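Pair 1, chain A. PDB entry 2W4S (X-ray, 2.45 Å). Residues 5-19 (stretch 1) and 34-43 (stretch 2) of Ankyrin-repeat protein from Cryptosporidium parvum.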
# COMPACT_ATOMS: atom_id res chain seq x y z
N THR A 5 15.96 -2.29 1.71
CA THR A 5 15.64 -2.07 0.31
C THR A 5 14.15 -2.36 0.23
O THR A 5 13.43 -1.72 -0.52
CB THR A 5 16.55 -2.87 -0.66
OG1 THR A 5 16.32 -2.42 -2.01
CG2 THR A 5 16.34 -4.38 -0.55
N MET A 6 13.72 -3.31 1.07
CA MET A 6 12.32 -3.55 1.38
C MET A 6 11.75 -2.37 2.16
O MET A 6 10.54 -2.14 2.18
CB MET A 6 12.17 -4.84 2.20
CG MET A 6 10.73 -5.18 2.69
SD MET A 6 9.45 -4.96 1.43
CE MET A 6 8.47 -6.45 1.64
N GLU A 7 12.63 -1.62 2.81
CA GLU A 7 12.18 -0.48 3.57
C GLU A 7 12.03 0.75 2.70
O GLU A 7 11.14 1.55 2.96
CB GLU A 7 13.06 -0.23 4.80
CG GLU A 7 12.92 -1.31 5.87
CD GLU A 7 13.82 -1.07 7.06
OE1 GLU A 7 14.95 -0.58 6.83
OE2 GLU A 7 13.41 -1.37 8.22
N SER A 8 12.88 0.90 1.68
CA SER A 8 12.69 1.94 0.67
C SER A 8 11.32 1.79 0.01
O SER A 8 10.61 2.77 -0.23
CB SER A 8 13.75 1.85 -0.43
OG SER A 8 15.05 1.89 0.10
N ILE A 9 10.97 0.54 -0.26
CA ILE A 9 9.75 0.21 -0.96
C ILE A 9 8.53 0.44 -0.08
O ILE A 9 7.55 1.04 -0.51
CB ILE A 9 9.84 -1.22 -1.51
CG1 ILE A 9 10.93 -1.26 -2.58
CG2 ILE A 9 8.52 -1.66 -2.10
CD1 ILE A 9 11.66 -2.54 -2.66
N VAL A 10 8.61 -0.02 1.17
CA VAL A 10 7.53 0.23 2.11
C VAL A 10 7.36 1.75 2.27
O VAL A 10 6.24 2.27 2.18
CB VAL A 10 7.77 -0.52 3.43
CG1 VAL A 10 6.69 -0.20 4.46
CG2 VAL A 10 7.79 -2.02 3.16
N LEU A 11 8.49 2.44 2.44
CA LEU A 11 8.54 3.89 2.53
C LEU A 11 7.75 4.59 1.46
O LEU A 11 6.84 5.37 1.79
CB LEU A 11 9.99 4.39 2.49
CG LEU A 11 10.26 5.90 2.53
CD1 LEU A 11 9.59 6.53 3.73
CD2 LEU A 11 11.75 6.15 2.58
N ASN A 12 8.11 4.32 0.20
CA ASN A 12 7.44 4.90 -0.97
C ASN A 12 6.00 4.47 -1.12
O ASN A 12 5.15 5.30 -1.43
CB ASN A 12 8.20 4.59 -2.27
CG ASN A 12 9.56 5.23 -2.32
OD1 ASN A 12 9.89 6.07 -1.49
ND2 ASN A 12 10.37 4.82 -3.27
N THR A 13 5.71 3.19 -0.93
CA THR A 13 4.33 2.75 -0.94
C THR A 13 3.48 3.57 0.04
O THR A 13 2.42 4.09 -0.35
CB THR A 13 4.22 1.29 -0.59
OG1 THR A 13 4.85 0.52 -1.62
CG2 THR A 13 2.75 0.85 -0.45
N ILE A 14 3.93 3.67 1.29
CA ILE A 14 3.15 4.39 2.30
C ILE A 14 3.09 5.88 1.91
O ILE A 14 2.03 6.51 1.97
CB ILE A 14 3.76 4.21 3.73
CG1 ILE A 14 3.82 2.70 4.09
CG2 ILE A 14 3.01 5.01 4.76
CD1 ILE A 14 4.32 2.40 5.46
N VAL A 15 4.24 6.43 1.50
CA VAL A 15 4.31 7.84 1.12
C VAL A 15 3.32 8.17 -0.00
O VAL A 15 2.55 9.13 0.12
CB VAL A 15 5.76 8.28 0.75
CG1 VAL A 15 5.76 9.60 0.00
CG2 VAL A 15 6.62 8.39 2.01
N THR A 16 3.31 7.36 -1.07
CA THR A 16 2.36 7.52 -2.17
C THR A 16 0.92 7.27 -1.72
O THR A 16 0.02 7.99 -2.10
CB THR A 16 2.71 6.58 -3.33
OG1 THR A 16 3.98 6.94 -3.88
CG2 THR A 16 1.63 6.65 -4.44
N GLY A 17 0.72 6.25 -0.91
CA GLY A 17 -0.61 5.92 -0.44
C GLY A 17 -1.26 6.96 0.43
O GLY A 17 -2.47 7.14 0.37
N LEU A 18 -0.47 7.66 1.25
CA LEU A 18 -0.99 8.74 2.09
C LEU A 18 -0.93 10.16 1.47
O LEU A 18 -1.47 11.10 2.05
CB LEU A 18 -0.27 8.77 3.43
CG LEU A 18 -0.19 7.47 4.22
CD1 LEU A 18 0.78 7.72 5.35
CD2 LEU A 18 -1.59 7.00 4.72
N GLN A 19 -0.28 10.31 0.31
CA GLN A 19 0.05 11.66 -0.21
C GLN A 19 0.94 12.43 0.78
O GLN A 19 0.79 13.65 0.95
CB GLN A 19 -1.20 12.48 -0.54
CG GLN A 19 -2.28 11.73 -1.34
CD GLN A 19 -1.89 11.50 -2.78
OE1 GLN A 19 -0.69 11.47 -3.13
NE2 GLN A 19 -2.89 11.34 -3.64
N GLY A 34 9.53 -0.49 12.42
CA GLY A 34 9.82 -1.49 11.37
C GLY A 34 8.85 -1.44 10.17
O GLY A 34 7.72 -0.95 10.30
N SER A 35 9.28 -1.94 9.01
CA SER A 35 8.44 -1.85 7.81
C SER A 35 7.18 -2.71 7.92
O SER A 35 6.13 -2.37 7.37
CB SER A 35 9.22 -2.16 6.53
OG SER A 35 9.72 -3.47 6.54
N GLN A 36 7.31 -3.81 8.66
CA GLN A 36 6.20 -4.68 8.96
C GLN A 36 5.06 -3.96 9.69
O GLN A 36 3.94 -3.96 9.20
CB GLN A 36 6.69 -5.89 9.75
CG GLN A 36 5.82 -7.12 9.64
CD GLN A 36 6.60 -8.39 9.96
OE1 GLN A 36 7.42 -8.85 9.16
NE2 GLN A 36 6.34 -8.96 11.13
N ARG A 37 5.30 -3.32 10.83
CA ARG A 37 4.20 -2.66 11.58
C ARG A 37 3.69 -1.40 10.87
O ARG A 37 2.50 -1.08 10.93
CB ARG A 37 4.58 -2.39 13.06
CG ARG A 37 4.84 -3.68 13.89
CD ARG A 37 5.50 -3.38 15.24
NE ARG A 37 4.57 -3.37 16.38
CZ ARG A 37 4.55 -4.29 17.35
NH1 ARG A 37 5.43 -5.31 17.34
NH2 ARG A 37 3.67 -4.21 18.35
N SER A 38 4.61 -0.69 10.19
CA SER A 38 4.28 0.43 9.32
C SER A 38 3.22 0.08 8.24
O SER A 38 2.24 0.82 8.06
CB SER A 38 5.54 0.93 8.64
OG SER A 38 6.36 1.58 9.58
N LEU A 39 3.41 -1.04 7.55
CA LEU A 39 2.46 -1.47 6.53
C LEU A 39 1.10 -1.78 7.10
O LEU A 39 0.08 -1.39 6.52
CB LEU A 39 2.99 -2.65 5.70
CG LEU A 39 3.59 -2.42 4.31
CD1 LEU A 39 3.89 -3.76 3.64
CD2 LEU A 39 2.68 -1.58 3.41
N GLN A 40 1.08 -2.46 8.25
CA GLN A 40 -0.17 -2.73 9.01
C GLN A 40 -0.91 -1.46 9.37
O GLN A 40 -2.14 -1.45 9.35
CB GLN A 40 0.10 -3.53 10.29
CG GLN A 40 0.29 -5.02 10.09
CD GLN A 40 0.59 -5.78 11.40
OE1 GLN A 40 1.39 -6.74 11.43
NE2 GLN A 40 -0.06 -5.36 12.49
N LEU A 41 -0.17 -0.41 9.71
CA LEU A 41 -0.77 0.90 10.01
C LEU A 41 -1.40 1.54 8.73
O LEU A 41 -2.48 2.14 8.79
CB LEU A 41 0.30 1.81 10.60
CG LEU A 41 0.03 2.91 11.61
CD1 LEU A 41 -0.78 2.42 12.83
CD2 LEU A 41 1.37 3.43 12.05
N TYR A 42 -0.70 1.40 7.60
CA TYR A 42 -1.14 1.95 6.32
C TYR A 42 -2.41 1.24 5.90
O TYR A 42 -3.42 1.87 5.55
CB TYR A 42 -0.03 1.81 5.28
CG TYR A 42 -0.46 2.08 3.86
CD1 TYR A 42 -1.09 3.26 3.54
CD2 TYR A 42 -0.23 1.15 2.85
CE1 TYR A 42 -1.51 3.52 2.26
CE2 TYR A 42 -0.65 1.41 1.53
CZ TYR A 42 -1.28 2.59 1.25
OH TYR A 42 -1.69 2.90 -0.00
N GLU A 43 -2.37 -0.09 6.01
CA GLU A 43 -3.53 -0.93 5.76
C GLU A 43 -4.73 -0.56 6.61
O GLU A 43 -5.86 -0.47 6.09
CB GLU A 43 -3.21 -2.39 5.99
CG GLU A 43 -4.42 -3.23 5.70
CD GLU A 43 -4.31 -4.64 6.20
OE1 GLU A 43 -3.46 -4.92 7.09
OE2 GLU A 43 -5.11 -5.47 5.70
O HOH W 1 -3.74 4.51 -0.21

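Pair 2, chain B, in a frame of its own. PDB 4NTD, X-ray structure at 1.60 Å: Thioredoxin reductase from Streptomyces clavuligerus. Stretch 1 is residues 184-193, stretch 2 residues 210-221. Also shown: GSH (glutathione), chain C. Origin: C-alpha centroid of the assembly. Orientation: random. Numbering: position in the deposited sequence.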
# COMPACT_ATOMS: atom_id res chain seq x y z
N ALA B 184 23.43 2.34 12.98
CA ALA B 184 23.31 1.64 14.27
C ALA B 184 22.88 2.55 15.43
O ALA B 184 22.10 2.12 16.29
CB ALA B 184 24.61 0.93 14.61
N VAL B 185 23.40 3.77 15.48
CA VAL B 185 23.05 4.70 16.56
C VAL B 185 21.55 5.02 16.53
O VAL B 185 20.86 4.88 17.54
CB VAL B 185 23.87 6.01 16.51
CG1 VAL B 185 23.34 7.03 17.51
CG2 VAL B 185 25.34 5.72 16.81
N ARG B 186 21.06 5.44 15.37
CA ARG B 186 19.63 5.74 15.21
C ARG B 186 18.77 4.50 15.50
O ARG B 186 17.67 4.62 16.05
CB ARG B 186 19.33 6.30 13.82
CG ARG B 186 19.79 7.74 13.61
CD ARG B 186 19.35 8.32 12.28
NE ARG B 186 18.31 9.34 12.42
CZ ARG B 186 16.99 9.13 12.43
NH1 ARG B 186 16.49 7.90 12.31
NH2 ARG B 186 16.17 10.16 12.57
N HIS B 187 19.28 3.32 15.14
CA HIS B 187 18.55 2.08 15.39
C HIS B 187 18.39 1.79 16.88
O HIS B 187 17.32 1.35 17.32
CB HIS B 187 19.24 0.90 14.68
CG HIS B 187 18.28 -0.13 14.16
ND1 HIS B 187 17.29 0.18 13.25
CD2 HIS B 187 18.17 -1.46 14.39
CE1 HIS B 187 16.60 -0.91 12.96
NE2 HIS B 187 17.12 -1.92 13.64
N ALA B 188 19.44 2.03 17.66
CA ALA B 188 19.38 1.86 19.11
C ALA B 188 18.37 2.83 19.74
O ALA B 188 17.61 2.45 20.63
CB ALA B 188 20.75 2.05 19.74
N LEU B 189 18.37 4.08 19.27
CA LEU B 189 17.43 5.09 19.75
C LEU B 189 15.99 4.70 19.41
O LEU B 189 15.08 4.89 20.22
CB LEU B 189 17.77 6.46 19.17
CG LEU B 189 19.14 7.03 19.57
CD1 LEU B 189 19.47 8.26 18.73
CD2 LEU B 189 19.18 7.36 21.06
N LEU B 190 15.79 4.14 18.22
CA LEU B 190 14.48 3.64 17.80
C LEU B 190 14.01 2.48 18.69
O LEU B 190 12.86 2.45 19.13
CB LEU B 190 14.54 3.20 16.33
CG LEU B 190 13.31 2.52 15.70
CD1 LEU B 190 12.07 3.40 15.81
CD2 LEU B 190 13.61 2.19 14.25
N LEU B 191 14.91 1.54 18.97
CA LEU B 191 14.58 0.37 19.79
C LEU B 191 14.23 0.70 21.24
O LEU B 191 13.54 -0.08 21.90
CB LEU B 191 15.70 -0.67 19.73
CG LEU B 191 15.75 -1.46 18.42
CD1 LEU B 191 17.12 -2.11 18.22
CD2 LEU B 191 14.66 -2.51 18.38
N ARG B 192 14.68 1.85 21.73
CA ARG B 192 14.31 2.31 23.08
C ARG B 192 12.81 2.54 23.24
O ARG B 192 12.31 2.61 24.37
CB ARG B 192 15.08 3.58 23.47
CG ARG B 192 16.41 3.30 24.15
CD ARG B 192 16.24 2.78 25.57
NE ARG B 192 15.93 3.83 26.55
CZ ARG B 192 14.74 4.07 27.10
NH1 ARG B 192 13.66 3.35 26.78
NH2 ARG B 192 14.61 5.06 27.98
N GLN B 193 12.09 2.67 22.13
CA GLN B 193 10.64 2.75 22.16
C GLN B 193 9.99 1.42 22.60
O GLN B 193 8.86 1.41 23.07
CB GLN B 193 10.11 3.20 20.78
CG GLN B 193 8.60 3.30 20.64
CD GLN B 193 7.95 4.18 21.69
OE1 GLN B 193 8.58 5.08 22.25
NE2 GLN B 193 6.67 3.93 21.96
N ASP B 210 27.04 14.47 18.81
CA ASP B 210 25.58 14.38 18.79
C ASP B 210 25.10 12.95 19.06
O ASP B 210 24.12 12.76 19.78
CB ASP B 210 25.01 14.88 17.45
CG ASP B 210 25.10 16.39 17.30
OD1 ASP B 210 24.98 16.87 16.15
OD2 ASP B 210 25.27 17.10 18.31
N ASP B 211 25.79 11.95 18.50
CA ASP B 211 25.48 10.54 18.77
C ASP B 211 25.57 10.25 20.27
O ASP B 211 24.65 9.69 20.86
CB ASP B 211 26.45 9.60 18.04
CG ASP B 211 26.23 9.56 16.54
OD1 ASP B 211 25.12 9.87 16.06
OD2 ASP B 211 27.19 9.21 15.83
N ARG B 212 26.69 10.65 20.86
CA ARG B 212 26.94 10.39 22.28
C ARG B 212 25.93 11.10 23.19
O ARG B 212 25.43 10.50 24.14
CB ARG B 212 28.38 10.77 22.65
CG ARG B 212 29.41 9.75 22.19
CD ARG B 212 30.82 10.13 22.61
NE ARG B 212 31.36 11.21 21.79
CZ ARG B 212 32.01 11.05 20.64
NH1 ARG B 212 32.24 9.83 20.14
NH2 ARG B 212 32.45 12.12 19.98
N ARG B 213 25.61 12.36 22.89
CA ARG B 213 24.60 13.09 23.66
C ARG B 213 23.22 12.42 23.59
O ARG B 213 22.52 12.31 24.59
CB ARG B 213 24.50 14.55 23.19
CG ARG B 213 25.56 15.47 23.77
CD ARG B 213 25.27 16.93 23.46
NE ARG B 213 25.55 17.27 22.07
CZ ARG B 213 26.74 17.61 21.58
NH1 ARG B 213 27.81 17.68 22.36
NH2 ARG B 213 26.86 17.89 20.29
N ALA B 214 22.84 11.96 22.39
CA ALA B 214 21.54 11.32 22.19
C ALA B 214 21.45 9.98 22.93
O ALA B 214 20.46 9.71 23.60
CB ALA B 214 21.28 11.12 20.70
N LEU B 215 22.49 9.17 22.80
CA LEU B 215 22.54 7.87 23.48
C LEU B 215 22.52 8.02 25.00
O LEU B 215 21.82 7.28 25.69
CB LEU B 215 23.78 7.08 23.02
CG LEU B 215 23.76 6.61 21.56
CD1 LEU B 215 25.16 6.26 21.09
CD2 LEU B 215 22.82 5.43 21.38
N SER B 216 23.26 9.00 25.52
CA SER B 216 23.23 9.31 26.96
C SER B 216 21.84 9.76 27.41
O SER B 216 21.34 9.29 28.44
CB SER B 216 24.26 10.38 27.31
OG SER B 216 25.58 9.89 27.18
N ALA B 217 21.23 10.65 26.64
CA ALA B 217 19.92 11.21 26.98
C ALA B 217 18.80 10.17 26.99
O ALA B 217 17.87 10.26 27.79
CB ALA B 217 19.57 12.35 26.04
N ARG B 218 18.90 9.17 26.10
CA ARG B 218 17.92 8.08 26.07
C ARG B 218 18.39 6.85 26.86
O ARG B 218 17.76 5.79 26.81
CB ARG B 218 17.57 7.70 24.63
CG ARG B 218 16.77 8.75 23.88
CD ARG B 218 15.40 8.99 24.51
NE ARG B 218 14.46 7.90 24.23
CZ ARG B 218 13.53 7.43 25.08
NH1 ARG B 218 13.41 7.93 26.31
NH2 ARG B 218 12.73 6.45 24.70
N GLN B 219 19.50 7.00 27.58
CA GLN B 219 19.99 5.98 28.51
C GLN B 219 20.23 4.63 27.82
O GLN B 219 19.74 3.59 28.26
CB GLN B 219 19.06 5.91 29.73
CG GLN B 219 18.99 7.25 30.45
CD GLN B 219 18.13 7.26 31.71
OE1 GLN B 219 17.06 6.67 31.74
NE2 GLN B 219 18.60 7.96 32.74
N VAL B 220 20.98 4.69 26.73
CA VAL B 220 21.47 3.52 26.00
C VAL B 220 22.97 3.41 26.27
O VAL B 220 23.75 4.20 25.74
CB VAL B 220 21.25 3.69 24.48
CG1 VAL B 220 21.90 2.56 23.69
CG2 VAL B 220 19.77 3.79 24.16
N PRO B 221 23.39 2.44 27.11
CA PRO B 221 24.82 2.26 27.31
C PRO B 221 25.57 1.92 26.03
O PRO B 221 25.02 1.22 25.17
CB PRO B 221 24.91 1.10 28.30
CG PRO B 221 23.61 1.11 29.02
CD PRO B 221 22.60 1.58 28.01
N1 GSH C . 14.23 2.76 7.27
CA1 GSH C . 14.47 3.36 8.58
C1 GSH C . 15.13 4.73 8.36
O11 GSH C . 16.38 4.72 8.18
O12 GSH C . 14.40 5.75 8.38
CB1 GSH C . 15.44 2.54 9.41
CG1 GSH C . 14.83 2.08 10.73
CD1 GSH C . 13.75 1.04 10.44
OE1 GSH C . 12.56 1.33 10.49
N2 GSH C . 14.24 -0.19 10.26
CA2 GSH C . 13.39 -1.35 9.95
C2 GSH C . 13.16 -1.34 8.49
O2 GSH C . 13.80 -0.65 7.70
CB2 GSH C . 11.91 -1.16 10.30
SG2 GSH C . 11.00 -2.42 11.27
N3 GSH C . 12.09 -2.05 8.25
CA3 GSH C . 11.51 -2.05 6.97
C3 GSH C . 11.47 -3.40 6.21
O31 GSH C . 11.74 -4.56 6.88
O32 GSH C . 11.12 -3.44 4.96
O HOH W 2 13.57 6.59 21.86

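Pairs 1 and 2 each set two helices side by side, running nearly parallel. The axes cross at 18° with a closest approach of 9.8 Å in pair 1, and at 16° and 10.3 Å in pair 2; over 14 central residues the backbones superpose to 0.5 Å. The buried areas, 482 and 527 Å², are also close. With so little crossing, the helices stay in contact along several turns, and the inward positions can be read in order.

The first is a matched valine, Val A10 and Val B185, pointing toward the partner with chi1 at t in both. In pair 1, Val A10 CG2 lies 3.7 Å from Ser A35 CB and CG1 lies 3.8 Å from Leu A39 CG. In pair 2, Val B185 CG1 reaches both Asp B211 OD1, at 3.7 Å, and Leu B215 CD1, at 4.1 Å. Ser A35 and Asp B211 coincide, so a small or acidic polar residue is accommodated against the valine; neither makes a hydrogen bond across the pair.

One turn on, Thr A13 matches Ala B188. Thr A13 behaves partly as an alanine with extras: its OG1 donates to Ile A9 O at 3.0 Å within its own helix, while CG2 sits 4.0 Å from Tyr A42 CE2. Ala B188 offers just its CB, 4.3 Å from Leu B215 CD2 and 4.1 Å from Val B220 CG1.

Ile A14 and Leu B189 are the central apolar pieces. Both have chi1 at m and chi2 at t, and both start sideways and bring their ends nearer the partner. Facing them is a small residue, Ser A38 or Ala B214: Ile A14 CD1 is 3.7 Å from Ser A38 CB, and Leu B189 CD1 is 3.9 Å from Ala B214 CB. Ser A38 makes its hydroxyl compatible with burial by donating from OG to Gly A34 O, 3.0 Å away. The matched leucines pack against the other helix: Leu A39 against Val A10 and Ile A14, Leu B215 against Val B185, Ala B188 and Leu B189.

The sharpest difference comes at the far end. Pair 1 puts its bulk on the second helix: Tyr A42 is a knob among Thr A13, Ile A14, Gly A17 and Leu A18. Gly A17 makes the room, for an ideal CB there would stand 2.1 Å from Tyr A42 OH. A water joins Tyr A42 OH, at 2.6 Å, to Gly A17 O, to which it donates at 3.0 Å.

Pair 2 has Arg B192 where Gly A17 stands and Arg B218 where Tyr A42 stands. Each guanidinium has the other's NH2 over one face despite like charge, with Arg B192 NH2 3.5 Å from Arg B218 NH1. Arg B192 NE donates to Arg B218 O at 2.7 Å, using a carbonyl where the helix has ended, and Arg B218 NE donates at 2.9 Å to a water that itself donates to Leu B189 O at 2.8 Å.

The rule read from these two contacts is a similar, mostly apolar middle, with small hydroxyls tied to their own helix in pair 1, and an end that differs: glycine with tyrosine, or two arginines.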